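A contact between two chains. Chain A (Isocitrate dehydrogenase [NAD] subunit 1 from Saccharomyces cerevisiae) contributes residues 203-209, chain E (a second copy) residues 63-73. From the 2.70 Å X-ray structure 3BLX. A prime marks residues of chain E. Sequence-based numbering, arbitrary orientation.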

# COMPACT_ATOMS: atom_id res chain seq x y z
N GLN A 203 0.06 15.91 12.74
CA GLN A 203 1.27 15.30 13.29
C GLN A 203 2.31 14.91 12.25
O GLN A 203 3.50 15.08 12.47
CB GLN A 203 0.91 14.11 14.17
CG GLN A 203 0.14 14.49 15.45
CD GLN A 203 -0.61 13.30 16.08
OE1 GLN A 203 -0.69 12.22 15.48
NE2 GLN A 203 -1.19 13.52 17.27
N LYS A 204 1.87 14.40 11.11
CA LYS A 204 2.77 14.06 10.02
C LYS A 204 3.20 15.23 9.13
O LYS A 204 4.33 15.25 8.66
CB LYS A 204 2.17 12.96 9.13
CG LYS A 204 1.81 11.70 9.90
CD LYS A 204 1.14 10.65 9.01
CE LYS A 204 0.51 9.55 9.86
NZ LYS A 204 -0.39 8.67 9.06
N GLU A 205 2.30 16.19 8.86
CA GLU A 205 2.62 17.23 7.89
C GLU A 205 2.89 18.64 8.45
O GLU A 205 3.47 19.48 7.75
CB GLU A 205 1.58 17.30 6.77
CG GLU A 205 1.18 15.97 6.19
CD GLU A 205 0.32 16.11 4.93
OE1 GLU A 205 0.29 17.21 4.33
OE2 GLU A 205 -0.32 15.09 4.53
N TYR A 206 2.46 18.89 9.68
CA TYR A 206 2.60 20.23 10.27
C TYR A 206 2.98 20.15 11.76
O TYR A 206 2.19 20.51 12.64
CB TYR A 206 1.32 21.08 10.07
CG TYR A 206 0.87 21.22 8.63
CD1 TYR A 206 0.15 20.21 8.00
CD2 TYR A 206 1.14 22.37 7.90
CE1 TYR A 206 -0.26 20.32 6.67
CE2 TYR A 206 0.73 22.50 6.57
CZ TYR A 206 0.03 21.47 5.96
OH TYR A 206 -0.37 21.58 4.65
N PRO A 207 4.21 19.72 12.05
CA PRO A 207 4.64 19.41 13.42
C PRO A 207 4.75 20.66 14.29
O PRO A 207 4.56 20.62 15.52
CB PRO A 207 6.02 18.80 13.20
CG PRO A 207 6.11 18.53 11.71
CD PRO A 207 5.32 19.58 11.10
N ASP A 208 5.06 21.78 13.65
CA ASP A 208 5.27 23.05 14.36
C ASP A 208 3.97 23.65 14.88
O ASP A 208 3.98 24.63 15.64
CB ASP A 208 5.94 24.05 13.42
CG ASP A 208 7.38 23.66 13.08
OD1 ASP A 208 7.91 22.71 13.71
OD2 ASP A 208 7.99 24.31 12.20
N ILE A 209 2.85 23.05 14.47
CA ILE A 209 1.53 23.55 14.86
C ILE A 209 0.85 22.60 15.82
O ILE A 209 0.85 21.40 15.61
CB ILE A 209 0.64 23.78 13.63
CG1 ILE A 209 1.20 24.93 12.79
CG2 ILE A 209 -0.77 24.13 14.04
CD1 ILE A 209 0.49 25.12 11.51
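Chain E, residues 63-73: VYEAVESLKRN

The chain E stretch is helical throughout, from Val63′ to Asn73′, and it lies beside the point where a helix of chain A ends and gives way to a turn. The nearest CA atoms across the contact are those of Glu205 and Glu68′, 7.4 Å apart, and in each close pair the chain E atom belongs to a side chain, which meets a backbone oxygen of Lys204 or Glu205 or a side chain of Tyr206, Pro207 or Asp208. Together the two stretches bury a modest 275 Å². Tyr64′, Glu68′ and Arg72′ are spaced by four residues, and Glu65′ lies three before Glu68′, so they fall on one side of the helix, while Val63′, Ala66′, Val67′ and Leu70′ stay out of reach. The order of contacts is broadly reversed relative to chain A, from Tyr64′ and Glu65′ at the turn to Arg72′ at the helix end, although Glu68′ beside Lys204 breaks a strict reversal.

On chain A, Gln203 makes no contact. Lys204 meets the helix through its backbone: its O atom lies 3.8 Å from OE1 of Glu68′, a contact between two acceptors without a hydrogen bond, while the extended side chain, with chi2 to chi4 all t, leads away. Glu68′ points its CA-to-CB bond toward chain A, and its OE2 forms a long salt bridge, 3.8 Å, with NZ of Lys71′, three residues further along the helix.

At Glu205 the chain A helix ends, and its carbonyl receives one weak hydrogen bond from chain E: NH1 of Arg72′ donates to O of Glu205, 3.3 Å away, with an angle of 121° at the hydrogen. The carboxylate of Glu205 is engaged elsewhere in the structure.

Tyr206 is the first residue to leave helical geometry, at phi/psi of -141/70°. Although its CA-to-CB bond points sideways, the end of the side chain comes nearer to chain E, bringing OH to 3.5 Å from CD of Arg72′. The aliphatic part of the arginine thus packs by the phenol end of the tyrosine while its guanidinium reaches the preceding carbonyl. Arg72′ has the largest covered area of any residue in the contact, 67 Å².

A type I turn then runs from Tyr206 to Ile209, closed by a 3.2 Å hydrogen bond from N of Ile209 to O of Tyr206. Its two central residues direct their CA-to-CB bonds toward the helix. Pro207 places CG 3.9 Å from OH of Tyr64′, a van der Waals contact with the tip of a side chain that comes nearer to chain A. Asp208 brings OD2 to 4.2 Å from OE2 of Glu65′; these like charges form no favourable pair, and the aspartate is poorly ordered. Ile209 is buried but out of reach of the chain E helix.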

# COMPACT_ATOMS: atom_id res chain seq x y z
N VAL E 63 17.39 20.53 5.73
CA VAL E 63 17.10 19.57 4.68
C VAL E 63 15.75 18.93 4.94
O VAL E 63 14.95 18.78 4.04
CB VAL E 63 18.21 18.50 4.53
CG1 VAL E 63 17.76 17.33 3.63
CG2 VAL E 63 19.44 19.14 3.96
N TYR E 64 15.49 18.58 6.19
CA TYR E 64 14.20 18.01 6.55
C TYR E 64 13.06 19.00 6.24
O TYR E 64 12.03 18.61 5.69
CB TYR E 64 14.20 17.55 8.01
CG TYR E 64 12.83 17.22 8.56
CD1 TYR E 64 12.08 18.19 9.22
CD2 TYR E 64 12.28 15.94 8.42
CE1 TYR E 64 10.81 17.91 9.73
CE2 TYR E 64 11.02 15.64 8.93
CZ TYR E 64 10.27 16.64 9.59
OH TYR E 64 9.00 16.40 10.11
N GLU E 65 13.27 20.28 6.53
CA GLU E 65 12.26 21.29 6.28
C GLU E 65 12.00 21.57 4.80
O GLU E 65 10.89 21.93 4.40
CB GLU E 65 12.61 22.60 7.00
CG GLU E 65 12.32 22.57 8.49
CD GLU E 65 10.88 22.17 8.84
OE1 GLU E 65 10.00 22.21 7.93
OE2 GLU E 65 10.61 21.83 10.02
N ALA E 66 13.02 21.39 3.98
CA ALA E 66 12.87 21.58 2.55
C ALA E 66 12.12 20.41 1.91
O ALA E 66 11.26 20.60 1.07
CB ALA E 66 14.23 21.76 1.91
N VAL E 67 12.47 19.21 2.33
CA VAL E 67 11.80 18.02 1.84
C VAL E 67 10.34 18.11 2.22
O VAL E 67 9.46 17.92 1.38
CB VAL E 67 12.47 16.71 2.39
CG1 VAL E 67 11.64 15.47 2.08
CG2 VAL E 67 13.84 16.55 1.79
N GLU E 68 10.07 18.45 3.47
CA GLU E 68 8.71 18.54 3.98
C GLU E 68 7.90 19.62 3.24
O GLU E 68 6.72 19.42 2.91
CB GLU E 68 8.73 18.77 5.50
CG GLU E 68 7.71 17.91 6.28
CD GLU E 68 7.74 16.41 5.90
OE1 GLU E 68 6.65 15.82 5.72
OE2 GLU E 68 8.84 15.81 5.78
N SER E 69 8.55 20.74 2.95
CA SER E 69 7.93 21.79 2.17
C SER E 69 7.62 21.34 0.75
O SER E 69 6.54 21.63 0.24
CB SER E 69 8.81 23.03 2.18
OG SER E 69 8.25 24.06 1.39
N LEU E 70 8.55 20.62 0.11
CA LEU E 70 8.30 20.07 -1.22
C LEU E 70 7.19 19.04 -1.24
O LEU E 70 6.43 18.98 -2.19
CB LEU E 70 9.54 19.49 -1.83
CG LEU E 70 10.41 20.57 -2.47
CD1 LEU E 70 11.80 20.04 -2.70
CD2 LEU E 70 9.81 21.07 -3.77
N LYS E 71 7.07 18.25 -0.18
CA LYS E 71 6.01 17.28 -0.11
C LYS E 71 4.64 17.95 -0.12
O LYS E 71 3.68 17.43 -0.72
CB LYS E 71 6.19 16.38 1.10
CG LYS E 71 7.11 15.22 0.80
CD LYS E 71 7.82 14.68 2.04
CE LYS E 71 7.16 13.45 2.62
NZ LYS E 71 8.09 12.84 3.60
N ARG E 72 4.56 19.12 0.53
CA ARG E 72 3.34 19.89 0.59
C ARG E 72 3.08 20.65 -0.70
O ARG E 72 1.98 20.65 -1.20
CB ARG E 72 3.39 20.88 1.74
CG ARG E 72 3.44 20.26 3.10
CD ARG E 72 3.10 21.29 4.16
NE ARG E 72 4.13 22.31 4.27
CZ ARG E 72 5.25 22.14 4.97
NH1 ARG E 72 5.46 21.00 5.60
NH2 ARG E 72 6.16 23.11 5.03
N ASN E 73 4.10 21.29 -1.24
CA ASN E 73 3.87 22.20 -2.36
C ASN E 73 4.05 21.55 -3.72
O ASN E 73 3.43 21.97 -4.68
CB ASN E 73 4.76 23.45 -2.23
CG ASN E 73 4.62 24.13 -0.91
OD1 ASN E 73 3.59 24.05 -0.23
ND2 ASN E 73 5.66 24.85 -0.52